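Local structure of concanavalin B (Canavalia ensiformis, 6CAF) at residues L130-Y133 and E137-E140; Q173-D176 and T181-L184; Q255-G260 and A288-Q293. The protein may act as a carbohydrate-binding protein of the seed and is a chitinase-like member of glycosyl hydrolase family 18. All blocks are in the same frame, centred on the assembly; numbering follows the deposited sequence. Where two conformers were deposited one is given.

Contact 1: L130-Y133 and E137-E140; sequences LHTY and ERRE
The Tyr133 ring meets Glu140 at its edge, where CD1 lies 3.4 Å from Glu140 O, close to the ring plane. One face carries the methyl CG2 of its neighbour Thr132, offset toward the rim. Arg139 CB approaches the ring obliquely. The Arg139 guanidinium meets Tyr133 OH at its own edge. Arg139 NH1 donates to Tyr133 OH over 3.0 Å, with OH only 11° out of the guanidinium plane. Ring and guanidinium planes are 62° apart, so they do not stack. The Arg139 chain is extended from CG to NE, and its CD passes 3.7 Å from Thr132 CG2.

Helix 120-135 of the TIM barrel ends here, and the chain doubles back on it. Arg139 N gives a weak bond of 3.4 Å to Thr132 O. Water 1 also reaches Thr132 O, at 2.8 Å. Water 2 links Tyr133 O (2.9 Å) to Arg139 O (2.7 Å). The Thr132 hydroxyl turns back to Glu128 O in the helix.

Loop and water thus serve carbonyls at the helix end, and the charged guanidinium would probably make the Tyr133 hydroxyl slightly more acidic.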
loop_
_atom_site.group_PDB
_atom_site.type_symbol
_atom_site.label_atom_id
_atom_site.label_comp_id
_atom_site.label_asym_id
_atom_site.label_seq_id
_atom_site.Cartn_x
_atom_site.Cartn_y
_atom_site.Cartn_z
ATOM N N LEU A 130 14.282 -1.361 9.560
ATOM C CA LEU A 130 13.345 -0.430 8.965
ATOM C C LEU A 130 13.293 0.883 9.739
ATOM O O LEU A 130 13.257 1.982 9.157
ATOM C CB LEU A 130 11.971 -1.057 8.826
ATOM C CG LEU A 130 11.910 -2.253 7.870
ATOM C CD1 LEU A 130 10.604 -2.980 8.018
ATOM C CD2 LEU A 130 12.095 -1.810 6.438
ATOM N N HIS A 131 13.305 0.779 11.062
ATOM C CA HIS A 131 13.244 1.970 11.850
ATOM C C HIS A 131 14.509 2.844 11.706
ATOM O O HIS A 131 14.413 4.055 11.470
ATOM C CB HIS A 131 12.990 1.623 13.315
ATOM C CG HIS A 131 12.805 2.827 14.149
ATOM N ND1 HIS A 131 13.754 3.275 15.027
ATOM C CD2 HIS A 131 11.791 3.714 14.199
ATOM C CE1 HIS A 131 13.328 4.370 15.619
ATOM N NE2 HIS A 131 12.141 4.665 15.124
ATOM N N THR A 132 15.671 2.210 11.857
ATOM C CA THR A 132 16.922 2.905 11.812
ATOM C C THR A 132 17.156 3.576 10.476
ATOM O O THR A 132 17.640 4.714 10.410
ATOM C CB THR A 132 18.078 1.942 12.151
ATOM O OG1 THR A 132 17.875 1.435 13.463
ATOM C CG2 THR A 132 19.411 2.596 11.978
ATOM N N TYR A 133 16.824 2.854 9.407
ATOM C CA TYR A 133 17.218 3.270 8.074
ATOM C C TYR A 133 16.113 3.922 7.261
ATOM O O TYR A 133 16.434 4.568 6.256
ATOM C CB TYR A 133 17.871 2.121 7.312
ATOM C CG TYR A 133 19.179 1.721 7.896
ATOM C CD1 TYR A 133 20.336 2.446 7.630
ATOM C CD2 TYR A 133 19.287 0.643 8.745
ATOM C CE1 TYR A 133 21.554 2.105 8.195
ATOM C CE2 TYR A 133 20.508 0.305 9.325
ATOM C CZ TYR A 133 21.648 1.011 9.029
ATOM O OH TYR A 133 22.856 0.661 9.617
ATOM N N GLU A 137 15.272 9.065 10.434
ATOM C CA GLU A 137 16.452 9.835 10.049
ATOM C C GLU A 137 17.701 9.509 10.901
ATOM O O GLU A 137 18.592 10.333 11.051
ATOM C CB GLU A 137 16.160 11.338 10.107
ATOM C CG GLU A 137 15.222 11.844 9.047
ATOM C CD GLU A 137 15.133 13.355 8.995
ATOM O OE1 GLU A 137 15.979 13.992 8.330
ATOM O OE2 GLU A 137 14.200 13.889 9.608
ATOM N N ARG A 138 17.777 8.310 11.455
ATOM C CA ARG A 138 18.858 7.976 12.382
ATOM C C ARG A 138 20.178 7.735 11.646
ATOM O O ARG A 138 21.245 8.145 12.131
ATOM C CB ARG A 138 18.457 6.755 13.214
ATOM C CG ARG A 138 19.477 6.273 14.255
ATOM C CD ARG A 138 19.833 7.328 15.282
ATOM N NE ARG A 138 20.837 6.853 16.240
ATOM C CZ ARG A 138 22.134 6.744 15.973
ATOM N NH1 ARG A 138 22.588 7.097 14.780
ATOM N NH2 ARG A 138 22.987 6.290 16.893
ATOM N N ARG A 139 20.095 7.037 10.516
ATOM C CA ARG A 139 21.255 6.776 9.670
ATOM C C ARG A 139 20.896 6.928 8.219
ATOM O O ARG A 139 19.746 6.807 7.849
ATOM C CB ARG A 139 21.742 5.350 9.875
ATOM C CG ARG A 139 22.305 5.091 11.248
ATOM C CD ARG A 139 22.886 3.699 11.328
ATOM N NE ARG A 139 23.462 3.476 12.647
ATOM C CZ ARG A 139 23.748 2.293 13.158
ATOM N NH1 ARG A 139 23.474 1.193 12.470
ATOM N NH2 ARG A 139 24.288 2.209 14.371
ATOM N N GLU A 140 21.916 7.135 7.397
ATOM C CA GLU A 140 21.791 7.078 5.943
ATOM C C GLU A 140 21.405 5.676 5.571
ATOM O O GLU A 140 22.111 4.724 5.887
ATOM C CB GLU A 140 23.146 7.403 5.295
ATOM C CG GLU A 140 23.683 8.780 5.612
ATOM C CD GLU A 140 22.977 9.880 4.858
ATOM O OE1 GLU A 140 22.303 9.556 3.878
ATOM O OE2 GLU A 140 23.116 11.064 5.235
HETATM O O HOH W 1 15.698 6.449 9.395
HETATM O O HOH W 2 17.152 7.194 7.112
#

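Contact 2: Q173-D176 and T181-L184; sequences QIKD and TFLL
Lys175 reaches from helix 164-178 to the backbone of Phe182, and this is the one hydrogen bond between the segments. Lys175 NZ donates to Phe182 O over 2.8 Å. It lies in the carbonyl plane, with a C=O...N angle of 156°. The chain gets there by being straight: CG is anti to the backbone N (chi1 175°), and the later torsions are also extended. Lys175 CD and CE both run past the same oxygen, each 3.4 Å from Phe182 O. The tip also comes near Leu183, but this is only a loose approach to CA.

The segments belong to a beta-alpha-beta unit of the family 18 TIM barrel. Strand 150-154 leads through helix 164-178 to strand 183-186, and the two strands pair in parallel. Phe182 stands just before the second strand, at its N-terminal end. Leu183 and Leu184 then enter the sheet, with Leu183 bonding to the backbone of Asp149 and Ile151.

The apolar part of the contact lies between the stem of Lys175 and the Phe182 ring. Lys175 CG sits over one face of the ring. Lys175 CB is nearest to the far end of the ring, 3.7 Å from Phe182 CZ, and touches CE2 more loosely. Phe182 CG lies between its backbone N and carbonyl carbon, which turns the ring toward the helix while the carbonyl stays within reach of the ammonium group.

Two longer-range charge interactions are weak. Lys175 NZ is 5.9 Å from the centroid of the Phe182 ring, 29° off the normal, so any cation-pi attraction is slight. Asp207 OD2 forms a long, weak ion pair with Lys175 NZ and accepts a hydrogen bond from Leu184 N.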
loop_
_atom_site.group_PDB
_atom_site.type_symbol
_atom_site.label_atom_id
_atom_site.label_comp_id
_atom_site.label_asym_id
_atom_site.label_seq_id
_atom_site.Cartn_x
_atom_site.Cartn_y
_atom_site.Cartn_z
ATOM N N GLN A 173 5.766 -2.243 18.409
ATOM C CA GLN A 173 6.411 -1.997 19.689
ATOM C C GLN A 173 7.427 -0.860 19.594
ATOM O O GLN A 173 7.532 -0.036 20.506
ATOM C CB GLN A 173 7.051 -3.272 20.239
ATOM C CG GLN A 173 6.041 -4.321 20.680
ATOM C CD GLN A 173 5.151 -3.829 21.796
ATOM O OE1 GLN A 173 5.600 -3.078 22.659
ATOM N NE2 GLN A 173 3.884 -4.231 21.777
ATOM N N ILE A 174 8.170 -0.801 18.505
ATOM C CA ILE A 174 9.139 0.264 18.275
ATOM C C ILE A 174 8.404 1.616 18.251
ATOM O O ILE A 174 8.926 2.619 18.748
ATOM C CB ILE A 174 9.959 0.005 16.972
ATOM C CG1 ILE A 174 10.974 -1.104 17.188
ATOM C CG2 ILE A 174 10.655 1.285 16.505
ATOM C CD1 ILE A 174 11.512 -1.664 15.868
ATOM N N LYS A 175 7.239 1.658 17.622
ATOM C CA LYS A 175 6.514 2.875 17.543
ATOM C C LYS A 175 6.210 3.354 18.953
ATOM O O LYS A 175 6.306 4.545 19.238
ATOM C CB LYS A 175 5.243 2.610 16.718
ATOM C CG LYS A 175 4.254 3.722 16.595
ATOM C CD LYS A 175 3.167 3.196 15.625
ATOM C CE LYS A 175 1.830 3.881 15.700
ATOM N NZ LYS A 175 1.175 3.638 14.367
ATOM N N ASP A 176 5.842 2.439 19.849
ATOM C CA ASP A 176 5.564 2.822 21.232
ATOM C C ASP A 176 6.838 3.220 21.988
ATOM O O ASP A 176 6.825 4.154 22.788
ATOM C CB ASP A 176 4.842 1.686 21.975
ATOM C CG ASP A 176 4.099 2.175 23.222
ATOM O OD1 ASP A 176 3.935 3.423 23.363
ATOM O OD2 ASP A 176 3.696 1.322 24.066
ATOM N N THR A 181 5.093 8.333 15.111
ATOM C CA THR A 181 3.815 8.509 14.475
ATOM C C THR A 181 3.710 7.719 13.171
ATOM O O THR A 181 2.687 7.832 12.476
ATOM C CB THR A 181 3.561 10.000 14.186
ATOM O OG1 THR A 181 4.588 10.502 13.323
ATOM C CG2 THR A 181 3.562 10.822 15.486
ATOM N N PHE A 182 4.719 6.906 12.824
ATOM C CA PHE A 182 4.624 6.188 11.569
ATOM C C PHE A 182 3.453 5.227 11.599
ATOM O O PHE A 182 3.039 4.734 12.648
ATOM C CB PHE A 182 5.949 5.510 11.144
ATOM C CG PHE A 182 6.397 4.390 12.038
ATOM C CD1 PHE A 182 5.900 3.108 11.893
ATOM C CD2 PHE A 182 7.354 4.605 12.988
ATOM C CE1 PHE A 182 6.340 2.100 12.706
ATOM C CE2 PHE A 182 7.792 3.596 13.797
ATOM C CZ PHE A 182 7.292 2.342 13.655
ATOM N N LEU A 183 2.963 4.969 10.404
ATOM C CA LEU A 183 1.794 4.128 10.204
ATOM C C LEU A 183 2.206 2.753 9.686
ATOM O O LEU A 183 3.290 2.559 9.132
ATOM C CB LEU A 183 0.867 4.784 9.187
ATOM C CG LEU A 183 0.353 6.143 9.631
ATOM C CD1 LEU A 183 -0.249 6.913 8.463
ATOM C CD2 LEU A 183 -0.657 6.015 10.758
ATOM N N LEU A 184 1.306 1.804 9.901
ATOM C CA LEU A 184 1.492 0.438 9.473
ATOM C C LEU A 184 0.284 0.038 8.638
ATOM O O LEU A 184 -0.868 0.231 9.048
ATOM C CB LEU A 184 1.647 -0.463 10.686
ATOM C CG LEU A 184 2.935 -0.195 11.446
ATOM C CD1 LEU A 184 2.896 -0.722 12.854
ATOM C CD2 LEU A 184 4.126 -0.729 10.697
#

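Contact 3: Q255-G260 and A288-Q293; sequences QATAPG and ALWNRQ
Thr257 packs against the pyrrole part of the Trp290 indole. In the conformer described, Thr257 CB is 3.7 Å from Trp290 CD1, and its methyl CG2 lies 4.0 Å from Trp290 NE1. Thr257 and Trp290 meet at a slant. The fold is the TIM barrel of glycosyl hydrolase family 18. Trp290 ends strand 284-290, and Thr257 sits in the loop after strand 247-252, which pairs with it in parallel. The contact is therefore at the C-terminal ends of adjacent strands. The peptide bond between Trp290 and Asn291 is cis. A tryptophan before a cis peptide at the end of the last barrel strand is a known feature of family 18 chitinases, where it lines the floor of the sugar-binding cleft. The arrangement here is consistent with that.

Trp290 CG is anti to the backbone N (chi1 175°), which swings the indole toward the 255-260 loop. The carbonyl O of Thr257 lies at the indole edge, in its plane, 3.9 Å from Trp290 CD1. Asn291 CB stands over one face, toward the rim. Tyr35 meets the indole edge-to-face.

No hydrogen bond joins the two segments. In the same conformer Thr257 OG1 is 3.3 Å from Trp290 O, but its hydrogen bond goes to Ser254 O in its own loop. That loop is also tied by Ala258 N, which bonds to Gln255 O over 3.1 Å.

Past the cis bond the chain turns into helix 292-298, with Asn291 as its N-cap. The cap is made by Asn291 OD1, which accepts a hydrogen bond from Ala294 N.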
loop_
_atom_site.group_PDB
_atom_site.type_symbol
_atom_site.label_atom_id
_atom_site.label_comp_id
_atom_site.label_asym_id
_atom_site.label_seq_id
_atom_site.Cartn_x
_atom_site.Cartn_y
_atom_site.Cartn_z
ATOM N N GLN A 255 -7.297 -1.678 -17.338
ATOM C CA GLN A 255 -7.568 -3.079 -17.629
ATOM C C GLN A 255 -6.287 -3.917 -17.753
ATOM O O GLN A 255 -6.270 -5.081 -17.346
ATOM C CB GLN A 255 -8.410 -3.217 -18.894
ATOM C CG GLN A 255 -9.854 -2.829 -18.686
ATOM C CD GLN A 255 -10.563 -2.474 -19.981
ATOM O OE1 GLN A 255 -11.550 -1.741 -19.978
ATOM N NE2 GLN A 255 -10.057 -2.985 -21.095
ATOM N N ALA A 256 -5.207 -3.333 -18.272
ATOM C CA ALA A 256 -3.954 -4.086 -18.469
ATOM C C ALA A 256 -3.235 -4.504 -17.181
ATOM O O ALA A 256 -2.450 -5.453 -17.188
ATOM C CB ALA A 256 -3.001 -3.309 -19.369
ATOM N N THR A 257 -3.490 -3.822 -16.076
ATOM C CA THR A 257 -2.869 -4.151 -14.770
ATOM C C THR A 257 -3.761 -5.075 -13.975
ATOM O O THR A 257 -3.552 -5.277 -12.758
ATOM C CB THR A 257 -2.518 -2.930 -13.857
ATOM O OG1 THR A 257 -3.575 -1.964 -13.828
ATOM C CG2 THR A 257 -1.235 -2.274 -14.324
ATOM N N ALA A 258 -4.779 -5.593 -14.629
ATOM C CA ALA A 258 -5.703 -6.541 -14.022
ATOM C C ALA A 258 -5.977 -7.694 -14.961
ATOM O O ALA A 258 -7.098 -7.901 -15.378
ATOM C CB ALA A 258 -6.998 -5.838 -13.696
ATOM N N PRO A 259 -4.952 -8.476 -15.274
ATOM C CA PRO A 259 -5.153 -9.571 -16.216
ATOM C C PRO A 259 -6.128 -10.649 -15.772
ATOM O O PRO A 259 -6.734 -11.314 -16.606
ATOM C CB PRO A 259 -3.745 -10.153 -16.407
ATOM C CG PRO A 259 -2.946 -9.629 -15.257
ATOM C CD PRO A 259 -3.554 -8.327 -14.852
ATOM N N GLY A 260 -6.281 -10.811 -14.474
ATOM C CA GLY A 260 -7.259 -11.718 -13.903
ATOM C C GLY A 260 -8.588 -11.068 -13.580
ATOM O O GLY A 260 -9.453 -11.687 -12.938
ATOM N N ALA A 288 -6.734 2.593 -3.263
ATOM C CA ALA A 288 -5.360 2.556 -3.718
ATOM C C ALA A 288 -5.332 2.080 -5.146
ATOM O O ALA A 288 -6.122 1.227 -5.528
ATOM C CB ALA A 288 -4.502 1.619 -2.867
ATOM N N LEU A 289 -4.404 2.629 -5.921
ATOM C CA LEU A 289 -4.287 2.277 -7.327
ATOM C C LEU A 289 -2.952 1.598 -7.633
ATOM O O LEU A 289 -1.864 2.156 -7.383
ATOM C CB LEU A 289 -4.459 3.508 -8.198
ATOM C CG LEU A 289 -5.846 4.140 -8.108
ATOM C CD1 LEU A 289 -5.906 5.476 -8.830
ATOM C CD2 LEU A 289 -6.905 3.212 -8.621
ATOM N N TRP A 290 -3.084 0.387 -8.188
ATOM C CA TRP A 290 -1.978 -0.335 -8.780
ATOM C C TRP A 290 -2.025 -0.015 -10.278
ATOM O O TRP A 290 -2.961 -0.474 -10.947
ATOM C CB TRP A 290 -2.121 -1.855 -8.549
ATOM C CG TRP A 290 -1.054 -2.607 -9.251
ATOM C CD1 TRP A 290 -1.194 -3.328 -10.381
ATOM C CD2 TRP A 290 0.340 -2.588 -8.945
ATOM N NE1 TRP A 290 0.056 -3.782 -10.816
ATOM C CE2 TRP A 290 1.006 -3.365 -9.920
ATOM C CE3 TRP A 290 1.088 -2.079 -7.879
ATOM C CZ2 TRP A 290 2.397 -3.566 -9.901
ATOM C CZ3 TRP A 290 2.478 -2.287 -7.863
ATOM C CH2 TRP A 290 3.116 -3.024 -8.854
ATOM N N ASN A 291 -1.103 0.771 -10.845
ATOM C CA ASN A 291 -0.007 1.500 -10.230
ATOM C C ASN A 291 0.077 2.887 -10.893
ATOM O O ASN A 291 -0.806 3.279 -11.684
ATOM C CB ASN A 291 1.296 0.730 -10.368
ATOM C CG ASN A 291 1.686 0.514 -11.822
ATOM O OD1 ASN A 291 0.975 0.874 -12.755
ATOM N ND2 ASN A 291 2.863 -0.051 -12.016
ATOM N N ARG A 292 1.115 3.650 -10.567
ATOM C CA ARG A 292 1.218 5.000 -11.066
ATOM C C ARG A 292 1.238 5.012 -12.608
ATOM O O ARG A 292 0.566 5.847 -13.218
ATOM C CB ARG A 292 2.433 5.684 -10.484
ATOM C CG ARG A 292 2.712 7.059 -11.052
ATOM C CD ARG A 292 1.618 8.071 -10.827
ATOM N NE ARG A 292 2.084 9.356 -11.302
ATOM C CZ ARG A 292 1.379 10.297 -11.922
ATOM N NH1 ARG A 292 0.077 10.233 -11.928
ATOM N NH2 ARG A 292 2.000 11.335 -12.470
ATOM N N GLN A 293 2.006 4.118 -13.220
ATOM C CA GLN A 293 2.058 4.047 -14.679
ATOM C C GLN A 293 0.665 3.911 -15.266
ATOM O O GLN A 293 0.289 4.623 -16.216
ATOM C CB GLN A 293 2.917 2.847 -15.121
ATOM C CG GLN A 293 2.932 2.592 -16.616
ATOM C CD GLN A 293 3.651 1.344 -17.062
ATOM O OE1 GLN A 293 4.207 0.594 -16.274
ATOM N NE2 GLN A 293 3.633 1.122 -18.366
#

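From the N terminus the three contacts come in series, and none nests in or crosses another. Contact 1 closes a short turn at the end of helix 120-135, with three residues between its segments. Contact 2 follows, with four residues between its segments, and ties helix 164-178 to the start of strand 183-186. Contact 3 closes a longer excursion of 27 residues and joins the loop after strand 247-252 to the end of strand 284-290. Contacts 1 and 2 touch: His131 CD2 packs 3.5 Å from Ile174 CG2, joining neighbouring outer helices. Contact 3 is across the barrel, its centre about 30 Å from that of contact 2. Both reach the same sheet, contact 2 at a strand start and contact 3 at a strand end.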